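Local coordinates for Baccell_00856 (Bacteroides cellulosilyticus DSM 14838, PDB 5MVH), which is a glycoside hydrolase with a beta-propeller fold, probably a rhamnosidase, at residues G235-W238 with K244-D247; Q199-E204 with H386-W391; H224-A229 with T285-P290; E342-F347 with R395-F400. All blocks are in the same frame, centred on the assembly; numbering follows the deposited sequence.

How the contacts relate
The four contacts lie in the later sheets of a beta-propeller. Contact 1 ties two parts of one long loop between strands 223-231 and 256-259. Contact 3, about 22 Å away centre to centre, packs strand 223-231 on strand 281-287 of the next sheet and touches contact 1. Contact 2 runs from strand 195-202 to helix 388-394 and encloses contacts 1 and 3 in sequence. It shares the sheet of strands 195-202 and 223-231 with contact 3, which it touches. Contact 4 packs strand 342-347 on strand 397-402. It touches contact 2, with centres about 11 Å apart. Strand 397-402 shares a sheet with the N-terminal strand 23-29, so this region probably helps close the ring, as in other beta-propellers.

Contact 1 (G235-W238 with K244-D247); sequences GVTW and KKYD
Trp238 and Tyr246 hold this contact together, mainly through their backbones. Tyr246 N donates to Trp238 O at 2.8 Å, and the N-H...O angle of 169° is nearly straight. The N-H comes in tilted from the plane of the carbonyl. A water makes the second link: it accepts from Trp238 N at 2.8 Å and donates to Tyr246 O at 3.1 Å. Both backbone polar atoms of Trp238 are therefore tied to Tyr246, one directly and one through water.

The apolar contacts are few. Trp238 CB meets Tyr246 CD2 at 4.0 Å. The edge of the tyrosine ring faces the carbonyl carbon of Trp238, which lies near the ring plane. Lys245 runs alongside, extended as far as CE and bent only at its last torsion. Its CG is 3.6 Å from Trp238 O, and its CE reaches Thr237 CB at 4.2 Å.

A further polar bond shapes the turn at 235-238. CG of Trp238 lies opposite the carbonyl carbon (chi1 -69°), and the indole folds back to Gly235. There NE1 donates to Gly235 O at 2.8 Å, from above the carbonyl plane. Gln184 gives Gly235 O a second bond. Thr237 OG1 is bonded to Asp233.

The tyrosine hydroxyl is held by Tyr228 O and Glu256 N, on the two strands that this loop joins. The Trp238 ring packs on Ala229 and Ser231 of strand 223-231, and on Ile208 and Leu210 of strand 208-215. The loop is thereby laid against strands 208-215 and 223-231, the two middle strands of its own four-stranded antiparallel sheet.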
# COMPACT_ATOMS: atom_id res chain seq x y z
N GLY A 235 10.24 -4.65 14.44
CA GLY A 235 9.26 -5.73 14.47
C GLY A 235 9.40 -6.74 15.60
O GLY A 235 8.68 -7.75 15.60
N VAL A 236 10.33 -6.52 16.55
CA VAL A 236 10.57 -7.52 17.60
C VAL A 236 9.52 -7.42 18.72
O VAL A 236 8.88 -8.42 19.10
CB VAL A 236 12.00 -7.43 18.21
CG1 VAL A 236 12.19 -8.48 19.29
CG2 VAL A 236 13.08 -7.59 17.14
N THR A 237 9.34 -6.21 19.23
CA THR A 237 8.35 -5.92 20.24
C THR A 237 7.28 -4.96 19.70
O THR A 237 7.54 -4.11 18.84
CB THR A 237 9.01 -5.38 21.53
OG1 THR A 237 9.69 -4.15 21.28
CG2 THR A 237 10.02 -6.38 22.08
N TRP A 238 6.06 -5.13 20.20
CA TRP A 238 4.90 -4.43 19.66
C TRP A 238 4.12 -3.74 20.74
O TRP A 238 4.00 -4.27 21.84
CB TRP A 238 4.01 -5.41 18.89
CG TRP A 238 4.69 -5.85 17.64
CD1 TRP A 238 5.60 -6.86 17.52
CD2 TRP A 238 4.57 -5.25 16.35
NE1 TRP A 238 6.05 -6.93 16.22
CE2 TRP A 238 5.44 -5.96 15.49
CE3 TRP A 238 3.84 -4.18 15.84
CZ2 TRP A 238 5.57 -5.63 14.13
CZ3 TRP A 238 3.97 -3.85 14.47
CH2 TRP A 238 4.82 -4.58 13.64
N LYS A 244 0.47 0.66 25.99
CA LYS A 244 0.62 -0.69 26.52
C LYS A 244 1.37 -1.58 25.53
O LYS A 244 1.15 -1.51 24.32
CB LYS A 244 -0.74 -1.30 26.84
N LYS A 245 2.25 -2.41 26.08
CA LYS A 245 2.98 -3.41 25.32
C LYS A 245 2.06 -4.59 25.03
O LYS A 245 1.29 -5.02 25.90
CB LYS A 245 4.21 -3.88 26.08
CG LYS A 245 5.16 -4.70 25.23
CD LYS A 245 6.22 -5.35 26.08
CE LYS A 245 7.20 -6.10 25.22
NZ LYS A 245 7.66 -7.32 25.92
N TYR A 246 2.16 -5.14 23.82
CA TYR A 246 1.40 -6.34 23.46
C TYR A 246 2.03 -7.61 24.04
O TYR A 246 3.25 -7.73 24.07
CB TYR A 246 1.33 -6.55 21.95
CG TYR A 246 0.18 -5.85 21.24
CD1 TYR A 246 -1.10 -6.36 21.33
CD2 TYR A 246 0.40 -4.72 20.44
CE1 TYR A 246 -2.15 -5.76 20.65
CE2 TYR A 246 -0.65 -4.10 19.77
CZ TYR A 246 -1.92 -4.63 19.86
OH TYR A 246 -2.98 -4.06 19.20
N ASP A 247 1.18 -8.55 24.48
CA ASP A 247 1.55 -9.96 24.60
C ASP A 247 1.23 -10.57 23.24
O ASP A 247 0.12 -10.42 22.73
CB ASP A 247 0.76 -10.65 25.71
CG ASP A 247 1.11 -10.13 27.10
OD1 ASP A 247 2.28 -9.73 27.34
OD2 ASP A 247 0.20 -10.09 27.94
O HOH W 1 5.57 -7.18 22.10

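Contact 2 (Q199-E204 with H386-W391); sequences QLYVDE and HDTELW
Tyr201 brings its hydroxyl to the edge of the Trp391 indole, with OH 4.5 Å from CD1 and near the plane of the indole. Thr388 CG2 approaches the tyrosine ring obliquely, 4.4 Å from Tyr201 CE1. The tyrosine side chain also packs on Met273, Ser274 and Ala275 of strand 272-275. A water sits at the edges of two rings, in the plane of each. It is 2.9 Å from Tyr201 OH and 2.9 Å from His386 NE2, and it donates to Thr388 O at 3.1 Å. No hydrogen bond joins the segments directly; the water bridges them. CG of Tyr201 stands opposite the backbone N (chi1 -177°), which carries the ring out from the strand to the helix.

Strand 195-202 opens one four-stranded sheet of the propeller, and helix 388-394 precedes strand 397-402 of another. Asp387 is the N-cap of this helix: OD1 accepts from Leu390 N at 3.0 Å and weakly from Glu389 N. Thr47 and Gln52 hold its OD2. Thr388 OG1 donates to Glu389 OE2 at 2.7 Å, on the anti lone pair. That carboxylate also pairs with Lys392, whose NZ bonds Val202 O and so reaches the strand.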
# COMPACT_ATOMS: atom_id res chain seq x y z
N GLN A 199 -2.42 -3.68 6.43
CA GLN A 199 -1.60 -2.68 5.75
C GLN A 199 -0.60 -2.11 6.78
O GLN A 199 -0.86 -2.15 7.97
CB GLN A 199 -2.45 -1.56 5.09
CG GLN A 199 -3.51 -0.86 5.97
CD GLN A 199 -4.84 -1.61 6.09
OE1 GLN A 199 -5.25 -2.30 5.17
NE2 GLN A 199 -5.50 -1.47 7.26
N LEU A 200 0.54 -1.63 6.29
CA LEU A 200 1.61 -1.12 7.12
C LEU A 200 2.19 0.15 6.58
O LEU A 200 1.95 0.54 5.44
CB LEU A 200 2.74 -2.17 7.27
CG LEU A 200 2.36 -3.49 7.94
CD1 LEU A 200 1.94 -4.54 6.91
CD2 LEU A 200 3.52 -4.02 8.76
N TYR A 201 3.01 0.79 7.42
CA TYR A 201 3.75 1.97 7.01
C TYR A 201 4.92 2.15 7.95
O TYR A 201 4.77 1.90 9.14
CB TYR A 201 2.83 3.19 7.05
CG TYR A 201 3.41 4.49 6.58
CD1 TYR A 201 3.46 4.81 5.22
CD2 TYR A 201 3.87 5.43 7.48
CE1 TYR A 201 3.98 6.01 4.77
CE2 TYR A 201 4.38 6.65 7.05
CZ TYR A 201 4.45 6.92 5.70
OH TYR A 201 4.92 8.11 5.26
N VAL A 202 6.07 2.57 7.44
CA VAL A 202 7.19 2.93 8.31
C VAL A 202 7.32 4.46 8.32
O VAL A 202 7.44 5.09 7.26
CB VAL A 202 8.50 2.20 7.92
CG1 VAL A 202 9.65 2.64 8.82
CG2 VAL A 202 8.29 0.70 8.05
N ASP A 203 7.29 5.05 9.52
CA ASP A 203 7.23 6.50 9.64
C ASP A 203 8.64 7.05 9.61
O ASP A 203 9.62 6.32 9.42
CB ASP A 203 6.43 6.93 10.89
CG ASP A 203 7.11 6.57 12.22
OD1 ASP A 203 8.33 6.30 12.25
OD2 ASP A 203 6.36 6.58 13.24
N GLU A 204 8.73 8.36 9.74
CA GLU A 204 9.99 9.08 9.69
C GLU A 204 10.96 8.80 10.87
O GLU A 204 12.13 9.12 10.78
CB GLU A 204 9.67 10.58 9.50
CG GLU A 204 9.15 10.82 8.09
CD GLU A 204 8.19 11.98 7.91
OE1 GLU A 204 8.34 13.02 8.56
OE2 GLU A 204 7.27 11.87 7.06
N HIS A 386 1.63 5.60 -4.25
CA HIS A 386 2.42 6.80 -4.25
C HIS A 386 3.88 6.55 -3.81
O HIS A 386 4.21 5.48 -3.26
CB HIS A 386 1.72 7.86 -3.36
CG HIS A 386 1.98 7.70 -1.89
ND1 HIS A 386 1.31 6.80 -1.10
CD2 HIS A 386 2.81 8.38 -1.06
CE1 HIS A 386 1.73 6.90 0.15
NE2 HIS A 386 2.64 7.86 0.20
N ASP A 387 4.71 7.57 -4.01
CA ASP A 387 6.13 7.47 -3.70
C ASP A 387 6.26 7.80 -2.21
O ASP A 387 6.36 8.98 -1.80
CB ASP A 387 6.95 8.41 -4.61
CG ASP A 387 8.43 8.26 -4.45
OD1 ASP A 387 8.90 7.84 -3.37
OD2 ASP A 387 9.16 8.67 -5.39
N THR A 388 6.24 6.76 -1.39
CA THR A 388 6.27 6.92 0.08
C THR A 388 7.52 7.68 0.53
O THR A 388 7.46 8.51 1.42
CB THR A 388 6.24 5.57 0.83
OG1 THR A 388 7.34 4.77 0.40
CG2 THR A 388 4.94 4.85 0.60
N GLU A 389 8.65 7.44 -0.13
CA GLU A 389 9.94 7.99 0.36
C GLU A 389 10.12 9.45 -0.03
O GLU A 389 10.68 10.26 0.75
CB GLU A 389 11.08 7.10 -0.11
CG GLU A 389 10.86 5.63 0.27
CD GLU A 389 10.52 5.51 1.73
OE1 GLU A 389 11.42 5.84 2.52
OE2 GLU A 389 9.36 5.15 2.10
N LEU A 390 9.64 9.81 -1.22
CA LEU A 390 9.59 11.22 -1.65
C LEU A 390 8.81 12.11 -0.68
O LEU A 390 9.23 13.23 -0.39
CB LEU A 390 8.96 11.35 -3.02
CG LEU A 390 9.02 12.74 -3.65
CD1 LEU A 390 10.48 13.20 -3.76
CD2 LEU A 390 8.38 12.69 -5.02
N TRP A 391 7.68 11.60 -0.20
CA TRP A 391 6.87 12.34 0.72
C TRP A 391 7.63 12.51 2.03
O TRP A 391 7.71 13.62 2.55
CB TRP A 391 5.52 11.66 0.98
CG TRP A 391 4.73 12.43 1.97
CD1 TRP A 391 4.53 12.12 3.30
CD2 TRP A 391 4.10 13.69 1.77
NE1 TRP A 391 3.76 13.07 3.90
CE2 TRP A 391 3.49 14.05 2.98
CE3 TRP A 391 3.94 14.51 0.66
CZ2 TRP A 391 2.74 15.22 3.12
CZ3 TRP A 391 3.21 15.66 0.79
CH2 TRP A 391 2.63 16.02 2.02
O HOH W 2 4.50 8.48 2.37

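Contact 3 (H224-A229 with T285-P290)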
# COMPACT_ATOMS: atom_id res chain seq x y z
N HIS A 224 -14.71 -7.10 9.52
CA HIS A 224 -15.13 -6.22 10.62
C HIS A 224 -13.93 -5.62 11.33
O HIS A 224 -12.87 -6.26 11.42
CB HIS A 224 -16.02 -6.96 11.63
CG HIS A 224 -15.34 -8.12 12.29
ND1 HIS A 224 -14.76 -8.04 13.54
CD2 HIS A 224 -15.18 -9.41 11.89
CE1 HIS A 224 -14.24 -9.21 13.87
NE2 HIS A 224 -14.50 -10.06 12.89
N ASP A 225 -14.12 -4.39 11.82
CA ASP A 225 -13.19 -3.67 12.68
C ASP A 225 -11.87 -3.20 12.07
O ASP A 225 -11.45 -3.69 11.04
CB ASP A 225 -12.88 -4.51 13.94
CG ASP A 225 -14.12 -4.84 14.72
OD1 ASP A 225 -14.94 -3.94 14.89
OD2 ASP A 225 -14.24 -6.00 15.22
N LEU A 226 -11.25 -2.20 12.72
CA LEU A 226 -9.87 -1.78 12.42
C LEU A 226 -9.05 -1.89 13.69
O LEU A 226 -9.40 -1.24 14.67
CB LEU A 226 -9.82 -0.35 11.87
CG LEU A 226 -10.05 -0.17 10.36
CD1 LEU A 226 -10.22 1.31 10.02
CD2 LEU A 226 -8.92 -0.81 9.57
N CYS A 227 -8.03 -2.75 13.68
CA CYS A 227 -7.08 -2.91 14.76
C CYS A 227 -5.75 -2.33 14.38
O CYS A 227 -5.47 -2.07 13.18
CB CYS A 227 -6.91 -4.38 15.10
SG CYS A 227 -8.47 -5.18 15.48
N TYR A 228 -4.92 -2.11 15.40
CA TYR A 228 -3.67 -1.43 15.25
C TYR A 228 -2.58 -1.91 16.20
O TYR A 228 -2.86 -2.31 17.34
CB TYR A 228 -3.89 0.07 15.50
CG TYR A 228 -2.61 0.88 15.48
CD1 TYR A 228 -2.02 1.30 14.29
CD2 TYR A 228 -1.99 1.25 16.67
CE1 TYR A 228 -0.87 2.06 14.30
CE2 TYR A 228 -0.83 2.01 16.67
CZ TYR A 228 -0.29 2.42 15.49
OH TYR A 228 0.82 3.20 15.56
N ALA A 229 -1.34 -1.86 15.72
CA ALA A 229 -0.14 -2.10 16.50
C ALA A 229 1.07 -1.35 15.93
O ALA A 229 1.15 -1.07 14.75
CB ALA A 229 0.13 -3.62 16.58
N THR A 285 -9.76 4.17 4.62
CA THR A 285 -10.61 3.05 4.18
C THR A 285 -12.04 3.57 3.86
O THR A 285 -12.26 4.79 3.77
CB THR A 285 -10.61 1.94 5.26
OG1 THR A 285 -11.19 0.74 4.72
CG2 THR A 285 -11.37 2.39 6.53
N TYR A 286 -12.99 2.65 3.68
CA TYR A 286 -14.39 3.00 3.54
C TYR A 286 -15.30 1.92 4.11
O TYR A 286 -14.92 0.76 4.22
CB TYR A 286 -14.79 3.27 2.07
CG TYR A 286 -14.63 2.12 1.08
CD1 TYR A 286 -15.54 1.04 1.06
CD2 TYR A 286 -13.62 2.15 0.09
CE1 TYR A 286 -15.43 0.03 0.12
CE2 TYR A 286 -13.52 1.14 -0.85
CZ TYR A 286 -14.41 0.08 -0.83
OH TYR A 286 -14.27 -0.94 -1.76
N TRP A 287 -16.50 2.35 4.48
CA TRP A 287 -17.57 1.45 4.91
C TRP A 287 -18.85 2.27 4.91
O TRP A 287 -18.79 3.49 4.71
CB TRP A 287 -17.31 0.80 6.30
CG TRP A 287 -17.34 1.74 7.49
CD1 TRP A 287 -18.45 2.17 8.16
CD2 TRP A 287 -16.22 2.34 8.15
NE1 TRP A 287 -18.09 3.02 9.18
CE2 TRP A 287 -16.73 3.15 9.20
CE3 TRP A 287 -14.83 2.31 7.94
CZ2 TRP A 287 -15.91 3.89 10.06
CZ3 TRP A 287 -14.01 3.05 8.80
CH2 TRP A 287 -14.55 3.84 9.83
N ARG A 288 -19.98 1.61 5.15
CA ARG A 288 -21.25 2.32 5.21
C ARG A 288 -21.84 2.20 6.58
O ARG A 288 -21.64 1.20 7.29
CB ARG A 288 -22.27 1.88 4.17
CG ARG A 288 -22.51 0.40 4.00
CD ARG A 288 -23.98 0.13 3.59
NE ARG A 288 -24.66 -0.22 4.82
CZ ARG A 288 -24.61 -1.42 5.39
NH1 ARG A 288 -23.99 -2.44 4.79
NH2 ARG A 288 -25.21 -1.60 6.56
N ASP A 289 -22.60 3.24 6.92
CA ASP A 289 -23.30 3.33 8.20
C ASP A 289 -24.50 2.38 8.20
O ASP A 289 -25.01 2.01 7.15
CB ASP A 289 -23.86 4.74 8.43
CG ASP A 289 -22.79 5.79 8.72
OD1 ASP A 289 -21.60 5.46 8.91
OD2 ASP A 289 -23.17 6.99 8.74
N PRO A 290 -24.98 2.00 9.41
CA PRO A 290 -26.16 1.11 9.54
C PRO A 290 -27.41 1.62 8.83
O PRO A 290 -28.14 0.83 8.21
CB PRO A 290 -26.38 1.06 11.04
CG PRO A 290 -25.04 1.31 11.63
CD PRO A 290 -24.38 2.31 10.72
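Leu226 and Thr285 meet tip to tip, with Leu226 CD1 3.8 Å from Thr285 CG2. The same methyl reaches Trp287, where CD1 stands 4.3 Å from CZ3 and approaches the indole obliquely. No hydrogen bond crosses between the two segments. The leucine's second torsion is extended for CD1 (chi2 170°), so this branch reaches furthest across the gap. Leu226 also touches Val213 and Ile283, which places it among apolar side chains from both sheets.

These strands belong to consecutive antiparallel sheets of the propeller, the one with strand 223-231 and the one with strand 281-287. The contact is therefore face-to-face packing between neighbouring blades. The backbones stay well apart, with Leu226 CA 9.6 Å from Thr285 CA.

Much of the second shell is polar. Arg298 makes a cation-pi contact with Trp287, bonds Trp287 O and forms a salt bridge with Asp289, so it steadies the indole from its own sheet. Leu226 is placed by backbone bonds to Cys259. Beside it, His224 ND1 donates to Asp225 OD2 at 2.7 Å. The carboxylate oxygen lies in the imidazole plane, but the N-H meets it from above the carboxylate plane. Glu216 holds His224 NE2, and Arg260 forms a salt bridge with Asp225. Further out, Arg288 NE donates to Asp289 O at 3.2 Å, and Arg288 NH1 is bonded to Asn264 O.

Contact 4 (E342-F347 with R395-F400); sequences EIFYIF and RRLHLF
Leu397 pushes its CD2 methyl into the hollow between Phe344 and Ile346. The methyl is 3.8 Å from Phe344 CB and 4.1 Å from Ile346 CD1. Leu397 and Phe344 pass in opposite directions, and the leucine lies beside the root of the phenylalanine. It meets the ring only obliquely, with CD2 4.1 Å from Phe344 CG. Leu397 and Ile346 instead meet tip to tip.

Ile346 is the matching bump on the other strand. Its two branches divide the work. CD1 goes to Leu397, while CG2 meets Leu399 CD1 at 3.8 Å, again tip to tip. Chi1 of -55° puts CG2 opposite the backbone N and CG1 opposite the carbonyl carbon; chi2 of -64° then sets CD1 near Leu397.

Over these short segments the strands run nearly parallel, 10° apart, with axes 10.6 Å apart at closest. That spacing suits two sheets packed through side chains. Strand 342-347 lies in the four-stranded sheet that runs from strand 335-339 to strand 369-373, and strand 397-402 lies in the sheet that includes the N-terminal strand 23-29. Val337 touches both Phe344 and Leu397, Leu358 backs Phe344 and Ile346, and Val425 lies against both leucines. The Phe344 ring meets His360 edge-to-face.

All the residues that touch are buried and meet through carbon atoms, and no hydrogen bond joins the segments. The contact therefore rests on hydrophobic burial and close fit. Within its own sheet, strand 342-347 is paired by backbone bonds such as Phe344 with Val337. Between the sheets, apolar burial probably does the work.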
# COMPACT_ATOMS: atom_id res chain seq x y z
N GLU A 342 -2.38 18.46 8.08
CA GLU A 342 -2.81 18.62 6.69
C GLU A 342 -2.84 17.21 6.07
O GLU A 342 -1.90 16.42 6.25
CB GLU A 342 -1.87 19.55 5.92
CG GLU A 342 -2.34 19.87 4.50
CD GLU A 342 -1.33 20.67 3.70
OE1 GLU A 342 -0.21 20.93 4.19
OE2 GLU A 342 -1.64 21.06 2.57
N ILE A 343 -3.96 16.90 5.40
CA ILE A 343 -4.22 15.57 4.83
C ILE A 343 -4.47 15.65 3.32
O ILE A 343 -5.36 16.39 2.88
CB ILE A 343 -5.50 14.90 5.41
CG1 ILE A 343 -5.54 14.98 6.93
CG2 ILE A 343 -5.56 13.43 4.99
CD1 ILE A 343 -4.38 14.29 7.61
N PHE A 344 -3.72 14.85 2.57
CA PHE A 344 -4.04 14.56 1.16
C PHE A 344 -4.59 13.15 1.10
O PHE A 344 -3.91 12.20 1.52
CB PHE A 344 -2.78 14.65 0.29
CG PHE A 344 -2.17 16.03 0.23
CD1 PHE A 344 -1.43 16.54 1.29
CD2 PHE A 344 -2.29 16.81 -0.93
CE1 PHE A 344 -0.84 17.80 1.22
CE2 PHE A 344 -1.69 18.07 -1.01
CZ PHE A 344 -0.97 18.57 0.08
N TYR A 345 -5.81 13.01 0.60
CA TYR A 345 -6.54 11.75 0.61
C TYR A 345 -6.90 11.48 -0.83
O TYR A 345 -7.75 12.19 -1.44
CB TYR A 345 -7.77 11.91 1.53
CG TYR A 345 -8.53 10.65 1.88
CD1 TYR A 345 -9.31 9.99 0.92
CD2 TYR A 345 -8.53 10.15 3.18
CE1 TYR A 345 -10.03 8.85 1.26
CE2 TYR A 345 -9.24 9.02 3.51
CZ TYR A 345 -10.01 8.38 2.55
OH TYR A 345 -10.70 7.25 2.86
N ILE A 346 -6.24 10.48 -1.42
CA ILE A 346 -6.34 10.23 -2.85
C ILE A 346 -7.34 9.09 -3.11
O ILE A 346 -7.27 8.02 -2.48
CB ILE A 346 -4.95 9.87 -3.45
CG1 ILE A 346 -3.89 10.96 -3.12
CG2 ILE A 346 -5.07 9.60 -4.93
CD1 ILE A 346 -4.14 12.33 -3.74
N PHE A 347 -8.25 9.30 -4.06
CA PHE A 347 -9.30 8.36 -4.35
C PHE A 347 -9.71 8.39 -5.82
O PHE A 347 -9.17 9.14 -6.63
CB PHE A 347 -10.50 8.57 -3.38
CG PHE A 347 -11.32 9.82 -3.64
CD1 PHE A 347 -10.89 11.07 -3.18
CD2 PHE A 347 -12.56 9.75 -4.30
CE1 PHE A 347 -11.66 12.23 -3.42
CE2 PHE A 347 -13.33 10.89 -4.53
CZ PHE A 347 -12.88 12.13 -4.08
N ARG A 395 8.54 16.02 1.21
CA ARG A 395 7.15 16.51 1.25
C ARG A 395 6.58 16.83 -0.14
O ARG A 395 5.86 17.82 -0.34
CB ARG A 395 7.03 17.73 2.19
CG ARG A 395 7.30 17.37 3.63
CD ARG A 395 6.08 16.77 4.28
NE ARG A 395 6.29 16.47 5.70
CZ ARG A 395 6.76 15.34 6.21
NH1 ARG A 395 7.12 14.31 5.44
NH2 ARG A 395 6.87 15.21 7.53
N ARG A 396 6.89 15.96 -1.10
CA ARG A 396 6.27 16.01 -2.42
C ARG A 396 5.50 14.71 -2.62
O ARG A 396 5.96 13.63 -2.22
CB ARG A 396 7.32 16.24 -3.49
CG ARG A 396 8.05 17.58 -3.34
CD ARG A 396 9.30 17.63 -4.23
NE ARG A 396 8.93 17.74 -5.62
CZ ARG A 396 9.74 17.59 -6.67
NH1 ARG A 396 11.04 17.28 -6.53
NH2 ARG A 396 9.25 17.75 -7.90
N LEU A 397 4.32 14.84 -3.20
CA LEU A 397 3.40 13.74 -3.37
C LEU A 397 3.35 13.40 -4.86
O LEU A 397 2.87 14.19 -5.66
CB LEU A 397 2.00 14.11 -2.87
CG LEU A 397 0.91 13.05 -3.10
CD1 LEU A 397 1.30 11.71 -2.48
CD2 LEU A 397 -0.44 13.51 -2.53
N HIS A 398 3.87 12.22 -5.21
CA HIS A 398 3.83 11.73 -6.58
C HIS A 398 3.02 10.43 -6.61
O HIS A 398 3.27 9.52 -5.79
CB HIS A 398 5.24 11.43 -7.06
CG HIS A 398 6.05 12.64 -7.39
ND1 HIS A 398 7.27 12.54 -8.04
CD2 HIS A 398 5.81 13.97 -7.23
CE1 HIS A 398 7.75 13.76 -8.23
NE2 HIS A 398 6.88 14.64 -7.75
N LEU A 399 2.10 10.33 -7.56
CA LEU A 399 1.26 9.15 -7.76
C LEU A 399 1.66 8.38 -9.00
O LEU A 399 2.01 8.98 -10.01
CB LEU A 399 -0.20 9.57 -7.96
CG LEU A 399 -0.81 10.43 -6.87
CD1 LEU A 399 -2.27 10.76 -7.16
CD2 LEU A 399 -0.68 9.69 -5.54
N PHE A 400 1.58 7.06 -8.93
CA PHE A 400 1.60 6.19 -10.11
C PHE A 400 0.21 6.27 -10.71
O PHE A 400 -0.77 5.96 -10.02
CB PHE A 400 1.92 4.74 -9.68
CG PHE A 400 2.12 3.79 -10.83
CD1 PHE A 400 1.02 3.32 -11.55
CD2 PHE A 400 3.38 3.32 -11.17
CE1 PHE A 400 1.18 2.43 -12.61
CE2 PHE A 400 3.55 2.42 -12.22
CZ PHE A 400 2.45 1.97 -12.95